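Local atomic coordinates of LRR receptor-like serine/threonine-protein kinase RGI3 (Arabidopsis thaliana, PDB entry 5HZ0), a protein that binds RGF peptide hormones through its extracellular leucine-rich repeats and pairs with SERK co-receptors, passing on the signal that maintains the root stem cell niche. Residues G388-D393 and N408-S413; D428-R433 and D452-S457; N360-S365 and L382-S387; Q353-S358 and F371-L376; G412-E417 and N432-S437. The protein carries 5 engineered substitutions. One frame throughout, in Å; residues are numbered along the deposited sequence.

In the fold
All five contacts lie in the extracellular leucine-rich repeat solenoid, side by side along a run of consecutive turns. Along the chain, contact 4 (353-358 with 371-376) crosses contact 3 (360-365 with 382-387), then come contact 1, contact 5 and contact 2. Contacts 1 and 5 share G412 and S413 and have centres about 7 Å apart; contacts 5 and 2 share N432 and R433. Contact 4 is the most remote, about 21 Å from contacts 2 and 5 between centres. Strand 354-356 belongs to the long run of parallel strands, whereas strands 411-412 and 433-434 pair separately. Peptide-recognition residues occur in contacts 3 and 4, so the same stacking carries the hormone-binding surface.

Contact 1. Residues G388-D393 and N408-S413; sequences GFIPPD and NRLAGS. With NAG (2-acetamido-2-deoxy-beta-D-glucopyranose), chain C.
G388 and A411 join two successive turns of the leucine-rich repeat solenoid where each follows the LxGxIP pattern of plant receptors; G388, I390 and P391 belong to one turn, L410 and G412 to the next. The packing is closest around the carbonyl of G388. A411 N donates to G388 O over 2.9 Å in a nearly straight bond of 168°, coming from above the carbonyl plane. The same oxygen is approached by a C-H group, L410 CA lying 3.5 Å from G388 O. On the inward side two buried side chains, I390 and L410, face each other, but with I390 CG1 and L410 CD1 4.4 Å apart they only graze.

The outer side is looser and open to solvent. F389 starts out away from 408-413, yet a chi1 of -64°, with CG beside the backbone N, swings the exposed ring back against the next turn. It meets that turn with its edge: F389 CD1 is 3.3 Å from A411 O, which lies close to the ring plane. The neighbouring ring carbon, F389 CE1, sits 3.6 Å from G412 CA, and any CB on G412 would run into this ring. R409 extends along the surface to a salt bridge with D385 of the preceding turn.

Beyond the two prolines the chain leaves the 408-413 segment altogether and reaches a glycan attached to the protein. There D393 OD2 accepts a hydrogen bond from N2 of the N-acetylglucosamine, 2.7 Å long and 168° at the hydrogen.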
# COMPACT_ATOMS: atom_id res chain seq x y z
N GLY A 388 23.20 21.32 -4.42
CA GLY A 388 24.18 20.90 -5.41
C GLY A 388 23.52 20.50 -6.71
O GLY A 388 22.31 20.63 -6.86
N PHE A 389 24.33 20.02 -7.66
CA PHE A 389 23.85 19.62 -8.98
C PHE A 389 23.24 18.24 -8.93
O PHE A 389 23.57 17.45 -8.05
CB PHE A 389 25.00 19.57 -9.99
CG PHE A 389 25.65 20.90 -10.25
CD1 PHE A 389 24.88 22.06 -10.33
CD2 PHE A 389 27.03 20.98 -10.41
CE1 PHE A 389 25.49 23.30 -10.57
CE2 PHE A 389 27.65 22.21 -10.65
CZ PHE A 389 26.87 23.37 -10.74
N ILE A 390 22.34 17.97 -9.86
CA ILE A 390 21.98 16.60 -10.17
C ILE A 390 23.13 16.07 -11.01
O ILE A 390 23.37 16.58 -12.10
CB ILE A 390 20.71 16.51 -11.00
CG1 ILE A 390 19.51 17.07 -10.22
CG2 ILE A 390 20.46 15.07 -11.42
CD1 ILE A 390 18.24 17.26 -11.05
N PRO A 391 23.83 15.05 -10.50
CA PRO A 391 25.04 14.49 -11.13
C PRO A 391 24.75 14.03 -12.55
O PRO A 391 23.66 13.54 -12.83
CB PRO A 391 25.37 13.30 -10.25
CG PRO A 391 24.64 13.57 -8.90
CD PRO A 391 23.41 14.30 -9.30
N PRO A 392 25.71 14.23 -13.47
CA PRO A 392 25.53 13.64 -14.81
C PRO A 392 25.44 12.11 -14.73
O PRO A 392 24.73 11.48 -15.51
CB PRO A 392 26.78 14.10 -15.59
CG PRO A 392 27.73 14.60 -14.55
CD PRO A 392 26.93 15.05 -13.37
N ASP A 393 26.07 11.53 -13.72
CA ASP A 393 26.03 10.07 -13.56
C ASP A 393 24.62 9.52 -13.45
O ASP A 393 24.46 8.30 -13.45
CB ASP A 393 26.83 9.61 -12.35
CG ASP A 393 28.18 10.25 -12.29
OD1 ASP A 393 28.22 11.49 -12.11
OD2 ASP A 393 29.20 9.51 -12.41
N ASN A 408 13.73 20.44 -2.35
CA ASN A 408 15.11 20.61 -1.91
C ASN A 408 15.67 21.93 -2.46
O ASN A 408 14.91 22.79 -2.91
CB ASN A 408 15.98 19.43 -2.37
CG ASN A 408 15.68 18.15 -1.60
OD1 ASN A 408 16.08 18.02 -0.45
ND2 ASN A 408 14.99 17.21 -2.24
N ARG A 409 16.98 22.12 -2.32
CA ARG A 409 17.72 23.28 -2.86
C ARG A 409 18.52 23.06 -4.14
O ARG A 409 19.48 23.79 -4.39
CB ARG A 409 18.56 24.01 -1.79
CG ARG A 409 17.74 24.93 -0.89
CD ARG A 409 18.62 25.82 -0.02
NE ARG A 409 19.40 25.09 0.98
CZ ARG A 409 20.72 25.14 1.05
NH1 ARG A 409 21.41 25.89 0.20
NH2 ARG A 409 21.37 24.45 1.99
N LEU A 410 18.25 21.96 -4.84
CA LEU A 410 19.07 21.55 -6.00
C LEU A 410 19.32 22.66 -7.02
O LEU A 410 18.40 23.39 -7.38
CB LEU A 410 18.43 20.35 -6.69
CG LEU A 410 18.25 19.10 -5.81
CD1 LEU A 410 17.42 18.04 -6.53
CD2 LEU A 410 19.59 18.53 -5.34
N ALA A 411 20.56 22.80 -7.48
CA ALA A 411 20.94 23.89 -8.39
C ALA A 411 21.48 23.41 -9.74
O ALA A 411 21.64 22.22 -9.96
CB ALA A 411 21.95 24.83 -7.72
N GLY A 412 21.77 24.36 -10.63
CA GLY A 412 22.21 24.02 -11.97
C GLY A 412 21.16 23.44 -12.91
O GLY A 412 19.97 23.36 -12.57
N SER A 413 21.60 23.06 -14.10
CA SER A 413 20.72 22.52 -15.14
C SER A 413 20.35 21.05 -14.98
O SER A 413 21.04 20.29 -14.31
CB SER A 413 21.33 22.74 -16.52
OG SER A 413 21.37 24.12 -16.83
C1 NAG C . 28.66 6.42 -14.82
C2 NAG C . 29.68 6.29 -13.69
C3 NAG C . 31.01 6.94 -14.04
C4 NAG C . 31.48 6.43 -15.40
C5 NAG C . 30.39 6.71 -16.42
C6 NAG C . 30.82 6.36 -17.84
C7 NAG C . 28.84 6.10 -11.43
C8 NAG C . 28.43 6.80 -10.17
N2 NAG C . 29.17 6.86 -12.47
O3 NAG C . 31.96 6.70 -13.01
O4 NAG C . 32.68 7.05 -15.80
O5 NAG C . 29.20 6.02 -16.07
O6 NAG C . 31.66 5.22 -17.83
O7 NAG C . 28.84 4.87 -11.49

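Contact 2. Residues D428-R433 and D452-S457; sequences DISENR and DLHTNS
D428 and D452 lie side by side and point the same way, their carboxylate planes only 4° apart, with D428 OD1 3.6 Å from D452 OD2. Such like charges would be expected to repel; a salt bridge from R404 to D428 OD2 probably offsets this. Each aspartate is turned to serve its own segment. D428 OD1 takes both the backbone N and the hydroxyl of S430, closing an Asx turn, while D452 OD1 accepts from H454 ND1 at 2.6 Å, tilted 27° from the imidazole plane. The ring thus held presents a face to S430, whose CB sits over its centre in a CH-pi contact, 3.5 Å from the centroid of H454. An alanine in place of D428 would probably leave S430 free to turn away from the imidazole and R404 without its mate.

These are corresponding positions of adjacent leucine-rich repeats, and N432 and N456 are rungs of the asparagine ladder inside the solenoid. N456 ND2 binds L453 O at 2.7 Å and, weakly, I429 O of the turn before. E431 and T455 run alongside each other, E431 CG 3.9 Å from T455 CB, while T455 OG1 bonds D478. E431 N also donates to H454 O over 2.8 Å.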
# COMPACT_ATOMS: atom_id res chain seq x y z
N ASP A 428 9.67 13.80 -10.51
CA ASP A 428 9.28 15.02 -9.83
C ASP A 428 10.55 15.70 -9.30
O ASP A 428 11.18 15.20 -8.36
CB ASP A 428 8.33 14.67 -8.67
CG ASP A 428 7.70 15.89 -8.05
OD1 ASP A 428 8.07 17.00 -8.47
OD2 ASP A 428 6.85 15.74 -7.14
N ILE A 429 10.93 16.80 -9.96
CA ILE A 429 11.99 17.73 -9.51
C ILE A 429 11.51 19.12 -9.00
O ILE A 429 12.29 20.07 -8.85
CB ILE A 429 13.22 17.76 -10.49
CG1 ILE A 429 13.55 16.33 -10.96
CG2 ILE A 429 14.44 18.45 -9.83
CD1 ILE A 429 14.29 16.32 -12.32
N SER A 430 10.20 19.25 -8.80
CA SER A 430 9.64 20.55 -8.47
C SER A 430 10.22 21.11 -7.17
O SER A 430 10.80 20.37 -6.37
CB SER A 430 8.12 20.47 -8.36
OG SER A 430 7.73 19.47 -7.45
N GLU A 431 10.12 22.43 -7.01
CA GLU A 431 10.56 23.12 -5.80
C GLU A 431 12.04 22.92 -5.51
O GLU A 431 12.43 22.35 -4.49
CB GLU A 431 9.72 22.71 -4.59
CG GLU A 431 8.27 23.15 -4.67
CD GLU A 431 7.54 22.95 -3.36
OE1 GLU A 431 7.03 23.93 -2.79
OE2 GLU A 431 7.49 21.80 -2.89
N ASN A 432 12.85 23.44 -6.42
CA ASN A 432 14.28 23.48 -6.27
C ASN A 432 14.75 24.78 -6.91
O ASN A 432 13.95 25.67 -7.14
CB ASN A 432 14.95 22.24 -6.90
CG ASN A 432 14.80 20.97 -6.04
OD1 ASN A 432 15.55 20.77 -5.09
ND2 ASN A 432 13.84 20.13 -6.38
N ARG A 433 16.06 24.93 -7.09
CA ARG A 433 16.71 26.07 -7.76
C ARG A 433 17.21 25.83 -9.18
O ARG A 433 18.18 26.48 -9.60
CB ARG A 433 17.83 26.63 -6.90
CG ARG A 433 17.47 26.65 -5.46
CD ARG A 433 16.55 27.78 -5.11
NE ARG A 433 16.94 28.29 -3.80
CZ ARG A 433 16.44 27.86 -2.65
NH1 ARG A 433 15.50 26.92 -2.65
NH2 ARG A 433 16.88 28.36 -1.50
N ASP A 452 7.12 16.60 -13.57
CA ASP A 452 6.81 17.75 -12.74
C ASP A 452 8.08 18.56 -12.47
O ASP A 452 8.92 18.16 -11.66
CB ASP A 452 6.26 17.24 -11.40
CG ASP A 452 5.48 18.30 -10.62
OD1 ASP A 452 5.61 19.52 -10.90
OD2 ASP A 452 4.75 17.87 -9.71
N LEU A 453 8.22 19.69 -13.16
CA LEU A 453 9.31 20.65 -12.94
C LEU A 453 8.96 21.96 -12.17
O LEU A 453 9.76 22.90 -12.13
CB LEU A 453 10.04 20.96 -14.26
CG LEU A 453 10.57 19.73 -15.03
CD1 LEU A 453 11.42 20.14 -16.24
CD2 LEU A 453 11.33 18.80 -14.11
N HIS A 454 7.74 22.06 -11.63
CA HIS A 454 7.25 23.36 -11.13
C HIS A 454 8.06 24.02 -10.00
O HIS A 454 8.71 23.34 -9.22
CB HIS A 454 5.74 23.31 -10.79
CG HIS A 454 5.41 22.72 -9.45
ND1 HIS A 454 4.91 21.45 -9.30
CD2 HIS A 454 5.48 23.25 -8.21
CE1 HIS A 454 4.69 21.21 -8.02
NE2 HIS A 454 5.03 22.28 -7.34
N THR A 455 8.03 25.35 -9.95
CA THR A 455 8.77 26.09 -8.92
C THR A 455 10.28 25.86 -8.98
O THR A 455 10.90 25.26 -8.10
CB THR A 455 8.18 25.85 -7.50
OG1 THR A 455 6.79 26.19 -7.52
CG2 THR A 455 8.89 26.70 -6.44
N ASN A 456 10.86 26.35 -10.06
CA ASN A 456 12.29 26.41 -10.23
C ASN A 456 12.57 27.68 -11.00
O ASN A 456 11.69 28.51 -11.18
CB ASN A 456 12.80 25.20 -11.00
CG ASN A 456 12.82 23.94 -10.16
OD1 ASN A 456 13.67 23.79 -9.30
ND2 ASN A 456 11.86 23.05 -10.40
N SER A 457 13.82 27.84 -11.40
CA SER A 457 14.25 28.94 -12.24
C SER A 457 14.41 28.56 -13.71
O SER A 457 15.24 29.14 -14.42
CB SER A 457 15.45 29.64 -11.65
OG SER A 457 15.03 30.24 -10.43

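Contact 3. Residues N360-S365 and L382-S387; sequences NSLSGS and LSNDLS
N360 and N384 stand on neighbouring turns of the leucine-rich repeat solenoid, and two of the four hydrogen bonds between the segments involve them. N360 N donates to S383 O at 3.2 Å. N384, with CG beside its backbone N (chi1 -81°), lays its amide alongside the L362 side chain. There N384 OD1 accepts a weak, bent bond from L362 N at 3.1 Å. The other branch, ND2, donates to L381 O of its own turn and weakly to L357 O of the preceding one. N360 repeats the scheme one rung back, its OD1 taking L338 N and its ND2 giving to L357 O.

Further along, L362 O receives D385 N over 2.8 Å, again at a poor angle and weak. S387 N to G364 O, 3.0 Å, is straighter at 152°. C-H groups supplement these bonds: S365 CA comes 3.3 Å from S387 O. Outside the pair, N408 OD1 accepts from L386 N, and D385 forms a salt bridge with R409. L382 packs on the bound peptide.

An alanine at N384 would probably leave L362 N without its side-chain acceptor and L381 O with one amide donor fewer, that of N408 remaining, opening a gap in the asparagine ladder. The amides add side-chain partners for backbone N-H and C=O groups in the interior, consistent with a polar ladder that supplements the partly weak backbone bonds.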
# COMPACT_ATOMS: atom_id res chain seq x y z
N ASN A 360 13.14 14.40 5.71
CA ASN A 360 14.17 14.47 6.72
C ASN A 360 14.89 15.80 6.58
O ASN A 360 14.45 16.71 5.87
CB ASN A 360 15.18 13.33 6.58
CG ASN A 360 14.63 12.00 7.07
OD1 ASN A 360 14.57 11.78 8.28
ND2 ASN A 360 14.26 11.12 6.15
N SER A 361 15.98 15.92 7.32
CA SER A 361 16.89 17.04 7.23
C SER A 361 18.18 16.83 6.43
O SER A 361 19.14 17.57 6.61
CB SER A 361 17.17 17.61 8.60
OG SER A 361 16.04 18.38 8.95
N LEU A 362 18.23 15.76 5.64
CA LEU A 362 19.43 15.46 4.87
C LEU A 362 19.95 16.66 4.08
O LEU A 362 19.18 17.38 3.43
CB LEU A 362 19.17 14.28 3.93
CG LEU A 362 18.71 13.03 4.68
CD1 LEU A 362 18.12 12.00 3.72
CD2 LEU A 362 19.88 12.48 5.49
N SER A 363 21.26 16.89 4.17
CA SER A 363 21.89 17.99 3.45
C SER A 363 23.03 17.49 2.58
O SER A 363 23.29 16.31 2.52
CB SER A 363 22.37 19.10 4.40
OG SER A 363 22.78 18.58 5.66
N GLY A 364 23.71 18.41 1.90
CA GLY A 364 24.79 18.05 1.01
C GLY A 364 24.28 17.71 -0.37
O GLY A 364 23.09 17.86 -0.67
N SER A 365 25.20 17.29 -1.24
CA SER A 365 24.86 16.84 -2.57
C SER A 365 24.32 15.43 -2.56
O SER A 365 24.55 14.69 -1.61
CB SER A 365 26.08 16.91 -3.47
OG SER A 365 26.35 18.26 -3.78
N LEU A 382 12.65 13.36 -1.66
CA LEU A 382 11.86 14.58 -1.57
C LEU A 382 11.78 15.17 -0.16
O LEU A 382 11.92 14.47 0.83
CB LEU A 382 10.46 14.41 -2.21
CG LEU A 382 9.38 13.50 -1.62
CD1 LEU A 382 8.53 14.21 -0.56
CD2 LEU A 382 8.50 12.97 -2.72
N SER A 383 11.60 16.49 -0.09
CA SER A 383 11.56 17.19 1.19
C SER A 383 12.77 16.95 2.12
O SER A 383 12.68 16.23 3.11
CB SER A 383 10.25 16.94 1.95
OG SER A 383 10.34 17.53 3.23
N ASN A 384 13.89 17.54 1.76
CA ASN A 384 15.07 17.53 2.61
C ASN A 384 15.74 18.87 2.41
O ASN A 384 15.12 19.80 1.89
CB ASN A 384 16.01 16.38 2.21
CG ASN A 384 15.60 15.05 2.80
OD1 ASN A 384 15.80 14.81 3.98
ND2 ASN A 384 15.01 14.18 1.98
N ASP A 385 16.97 19.00 2.90
CA ASP A 385 17.81 20.17 2.64
C ASP A 385 18.85 19.99 1.54
O ASP A 385 19.87 20.67 1.55
CB ASP A 385 18.41 20.78 3.91
CG ASP A 385 18.80 22.24 3.71
OD1 ASP A 385 18.10 22.93 2.92
OD2 ASP A 385 19.79 22.71 4.31
N LEU A 386 18.69 18.98 0.70
CA LEU A 386 19.67 18.65 -0.34
C LEU A 386 19.93 19.77 -1.36
O LEU A 386 19.01 20.35 -1.92
CB LEU A 386 19.25 17.38 -1.09
CG LEU A 386 19.07 16.11 -0.26
CD1 LEU A 386 18.36 15.07 -1.09
CD2 LEU A 386 20.42 15.59 0.17
N SER A 387 21.21 20.06 -1.60
CA SER A 387 21.61 21.05 -2.60
C SER A 387 22.63 20.46 -3.58
O SER A 387 22.87 19.25 -3.60
CB SER A 387 22.20 22.27 -1.92
OG SER A 387 23.29 21.90 -1.10

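Contact 4. Residues Q353-S358 and F371-L376; sequences QAIDLS and FGLRNL
L376 packs against the start of the strand that carries Q353 and I355, and these three residues bury most of the surface. The L376 side chain leaves with CG anti to the backbone N (chi1 -167°), which carries its methyls against the first residues of 353-358. L376 CD1 lies 3.5 Å from Q353 O, and L376 CA makes a C-H...O contact with Q353 O, also at 3.5 Å. Q353 O also accepts from the T377 hydroxyl.

I355 sets off toward 371-376 and crosses L376 at about a right angle, and the delta methyls meet: I355 CD1 is 3.8 Å from L376 CD1. L373 closes in from further back along the chain, with its CD1 4.2 Å from I355 CD1. Here the return part of one turn of the leucine-rich repeat solenoid, running on into the next, packs against the strand. Strand 354-356 is one of the run of parallel strands, I355 points into the apolar core, and 371-376 is the return segment that leads on to strand 378-380. The contact between the segments is one of van der Waals packing, without direct polar bonds.

Q353 behaves differently. Its side chain leads outward to solvent, and just its root touches the return segment, Q353 CG lying 4.0 Å from N375 O. At the far end of the strand, D356 and S358 belong to the peptide-recognition motif. D356 OD1 accepts both S358 N and S358 OG, each at 3.0 Å, in an Asx turn, which probably steadies the carboxylate, while D356 OD2 accepts a hydrogen bond from the backbone of the bound peptide.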
# COMPACT_ATOMS: atom_id res chain seq x y z
N GLN A 353 16.86 -1.99 -4.54
CA GLN A 353 15.74 -1.72 -5.43
C GLN A 353 15.05 -0.39 -5.19
O GLN A 353 14.67 0.32 -6.12
CB GLN A 353 14.77 -2.90 -5.44
CG GLN A 353 15.46 -4.15 -5.97
CD GLN A 353 14.68 -5.43 -5.70
OE1 GLN A 353 13.53 -5.40 -5.27
NE2 GLN A 353 15.32 -6.56 -5.95
N ALA A 354 14.87 -0.07 -3.91
CA ALA A 354 14.10 1.11 -3.51
C ALA A 354 14.76 1.82 -2.35
O ALA A 354 15.01 1.24 -1.29
CB ALA A 354 12.68 0.70 -3.13
N ILE A 355 15.06 3.10 -2.56
CA ILE A 355 15.50 3.95 -1.47
C ILE A 355 14.47 5.07 -1.28
O ILE A 355 14.23 5.85 -2.20
CB ILE A 355 16.87 4.57 -1.79
CG1 ILE A 355 17.91 3.48 -2.04
CG2 ILE A 355 17.32 5.50 -0.68
CD1 ILE A 355 19.18 4.00 -2.68
N ASP A 356 13.82 5.14 -0.11
CA ASP A 356 13.02 6.32 0.23
C ASP A 356 13.53 6.96 1.52
O ASP A 356 13.33 6.44 2.62
CB ASP A 356 11.53 5.96 0.36
CG ASP A 356 10.61 7.21 0.42
OD1 ASP A 356 11.10 8.33 0.70
OD2 ASP A 356 9.39 7.05 0.18
N LEU A 357 14.22 8.09 1.34
CA LEU A 357 14.71 8.96 2.42
C LEU A 357 13.93 10.28 2.64
O LEU A 357 14.41 11.18 3.33
CB LEU A 357 16.21 9.18 2.28
CG LEU A 357 17.00 7.86 2.23
CD1 LEU A 357 18.48 8.09 2.02
CD2 LEU A 357 16.75 7.03 3.49
N SER A 358 12.77 10.43 2.00
CA SER A 358 12.02 11.71 2.02
C SER A 358 11.66 12.18 3.41
O SER A 358 11.63 11.40 4.36
CB SER A 358 10.71 11.62 1.23
OG SER A 358 10.88 11.17 -0.11
N PHE A 371 23.64 6.65 -8.10
CA PHE A 371 23.07 6.51 -9.44
C PHE A 371 23.77 5.38 -10.22
O PHE A 371 23.37 5.03 -11.34
CB PHE A 371 23.15 7.84 -10.20
CG PHE A 371 22.18 8.89 -9.70
CD1 PHE A 371 20.82 8.79 -9.97
CD2 PHE A 371 22.63 9.99 -8.98
CE1 PHE A 371 19.92 9.75 -9.53
CE2 PHE A 371 21.73 10.96 -8.53
CZ PHE A 371 20.38 10.84 -8.81
N GLY A 372 24.81 4.81 -9.63
CA GLY A 372 25.49 3.67 -10.21
C GLY A 372 24.75 2.36 -9.97
O GLY A 372 25.11 1.32 -10.52
N LEU A 373 23.70 2.39 -9.15
CA LEU A 373 22.94 1.18 -8.88
C LEU A 373 22.15 0.78 -10.13
O LEU A 373 21.37 1.57 -10.68
CB LEU A 373 22.06 1.34 -7.65
CG LEU A 373 22.83 1.69 -6.36
CD1 LEU A 373 21.93 2.19 -5.25
CD2 LEU A 373 23.64 0.51 -5.88
N ARG A 374 22.39 -0.45 -10.61
CA ARG A 374 21.81 -0.90 -11.87
C ARG A 374 20.43 -1.50 -11.64
O ARG A 374 19.66 -1.69 -12.58
CB ARG A 374 22.75 -1.89 -12.58
CG ARG A 374 24.00 -1.23 -13.19
CD ARG A 374 24.99 -2.23 -13.79
NE ARG A 374 24.34 -3.26 -14.60
CZ ARG A 374 24.20 -4.53 -14.22
NH1 ARG A 374 24.67 -4.92 -13.05
NH2 ARG A 374 23.59 -5.40 -15.01
N ASN A 375 20.15 -1.84 -10.40
CA ASN A 375 18.83 -2.33 -10.03
C ASN A 375 17.84 -1.37 -9.31
O ASN A 375 16.76 -1.79 -8.92
CB ASN A 375 18.91 -3.71 -9.37
CG ASN A 375 18.71 -4.82 -10.37
OD1 ASN A 375 19.44 -5.83 -10.37
ND2 ASN A 375 17.72 -4.66 -11.24
N LEU A 376 18.23 -0.12 -9.11
CA LEU A 376 17.39 0.80 -8.35
C LEU A 376 16.20 1.27 -9.21
O LEU A 376 16.40 1.94 -10.23
CB LEU A 376 18.24 2.00 -7.96
CG LEU A 376 17.73 2.99 -6.91
CD1 LEU A 376 17.50 2.28 -5.58
CD2 LEU A 376 18.72 4.14 -6.74

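Contact 5. Residues G412-E417 and N432-S437; sequences GSIPSE and NRLVGS
I414 and L434 turn their side chains into the core by similar first torsions, CG1 of I414 (chi1 -59°) and CG of L434 (chi1 -54°) both sitting beside the backbone N and anti to the carbonyl carbon. The two side chains cross obliquely, and I414 CG1 comes within 3.8 Å of L434 CD1. V435 has a similar first torsion, but its second branch, CG2, lies between the backbone N and the carbonyl carbon and so over the backbone of G412, 3.6 Å from G412 CA.

Between the buried and the outer side chains runs the polar link. V435 N donates to G412 O over 2.9 Å, fairly straight at 163° but arriving well above the carbonyl plane. L434 closes round the same oxygen, its CA lying 3.3 Å from G412 O and its CD2 methyl 3.6 Å from G412 O.

The surface side is held more lightly. S413 OG makes a weak hydrogen bond of 3.4 Å to V435 O, and S413 CA lies 3.5 Å from V435 O, so a single carbonyl receives both the hydroxyl and a C-H group. A CB on G436 would collide with the S413 hydroxyl, and the positive phi angles of G412 and G436 also favour glycine. Glycine, then a variable residue, then a buried isoleucine and a proline, paired with the LxG of the following turn, is the arrangement of the LxGxIP segment in plant-type leucine-rich repeats, which here adds the short, weakly bonded strands 411-412 and 433-434.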
# COMPACT_ATOMS: atom_id res chain seq x y z
N GLY A 412 21.77 24.36 -10.63
CA GLY A 412 22.21 24.02 -11.97
C GLY A 412 21.16 23.44 -12.91
O GLY A 412 19.97 23.36 -12.57
N SER A 413 21.60 23.06 -14.10
CA SER A 413 20.72 22.52 -15.14
C SER A 413 20.35 21.05 -14.98
O SER A 413 21.04 20.29 -14.31
CB SER A 413 21.33 22.74 -16.52
OG SER A 413 21.37 24.12 -16.83
N ILE A 414 19.23 20.66 -15.57
CA ILE A 414 18.87 19.26 -15.63
C ILE A 414 19.82 18.60 -16.62
O ILE A 414 19.83 18.95 -17.81
CB ILE A 414 17.41 19.05 -16.09
CG1 ILE A 414 16.44 19.76 -15.14
CG2 ILE A 414 17.09 17.54 -16.22
CD1 ILE A 414 15.00 19.78 -15.62
N PRO A 415 20.64 17.67 -16.12
CA PRO A 415 21.72 17.05 -16.89
C PRO A 415 21.14 16.22 -18.03
O PRO A 415 20.22 15.42 -17.83
CB PRO A 415 22.41 16.16 -15.86
CG PRO A 415 21.35 15.81 -14.89
CD PRO A 415 20.49 17.04 -14.80
N SER A 416 21.69 16.43 -19.22
CA SER A 416 21.16 15.89 -20.46
C SER A 416 21.15 14.35 -20.53
O SER A 416 20.36 13.74 -21.26
CB SER A 416 21.96 16.45 -21.62
OG SER A 416 21.60 15.80 -22.82
N GLU A 417 22.04 13.74 -19.77
CA GLU A 417 22.16 12.28 -19.80
C GLU A 417 20.98 11.58 -19.13
O GLU A 417 20.90 10.36 -19.09
CB GLU A 417 23.51 11.80 -19.26
CG GLU A 417 24.05 12.61 -18.12
CD GLU A 417 24.75 13.86 -18.57
OE1 GLU A 417 24.19 14.95 -18.36
OE2 GLU A 417 25.85 13.76 -19.14
N ASN A 432 12.85 23.44 -6.42
CA ASN A 432 14.28 23.48 -6.27
C ASN A 432 14.75 24.78 -6.91
O ASN A 432 13.95 25.67 -7.14
CB ASN A 432 14.95 22.24 -6.90
CG ASN A 432 14.80 20.97 -6.04
OD1 ASN A 432 15.55 20.77 -5.09
ND2 ASN A 432 13.84 20.13 -6.38
N ARG A 433 16.06 24.93 -7.09
CA ARG A 433 16.71 26.07 -7.76
C ARG A 433 17.21 25.83 -9.18
O ARG A 433 18.18 26.48 -9.60
CB ARG A 433 17.83 26.63 -6.90
CG ARG A 433 17.47 26.65 -5.46
CD ARG A 433 16.55 27.78 -5.11
NE ARG A 433 16.94 28.29 -3.80
CZ ARG A 433 16.44 27.86 -2.65
NH1 ARG A 433 15.50 26.92 -2.65
NH2 ARG A 433 16.88 28.36 -1.50
N LEU A 434 16.72 24.79 -9.85
CA LEU A 434 17.21 24.44 -11.19
C LEU A 434 17.20 25.60 -12.17
O LEU A 434 16.29 26.43 -12.16
CB LEU A 434 16.35 23.35 -11.80
CG LEU A 434 16.18 22.09 -10.97
CD1 LEU A 434 15.39 21.10 -11.78
CD2 LEU A 434 17.55 21.55 -10.60
N VAL A 435 18.21 25.65 -13.03
CA VAL A 435 18.28 26.73 -14.00
C VAL A 435 18.44 26.22 -15.42
O VAL A 435 18.34 25.03 -15.67
CB VAL A 435 19.40 27.72 -13.65
CG1 VAL A 435 19.03 28.52 -12.37
CG2 VAL A 435 20.73 26.99 -13.49
N GLY A 436 18.66 27.16 -16.34
CA GLY A 436 18.80 26.85 -17.74
C GLY A 436 17.57 26.22 -18.37
O GLY A 436 16.48 26.24 -17.80
N SER A 437 17.76 25.69 -19.57
CA SER A 437 16.69 25.08 -20.33
C SER A 437 16.34 23.67 -19.90
O SER A 437 17.11 23.01 -19.20
CB SER A 437 17.02 25.10 -21.82
OG SER A 437 17.09 26.44 -22.27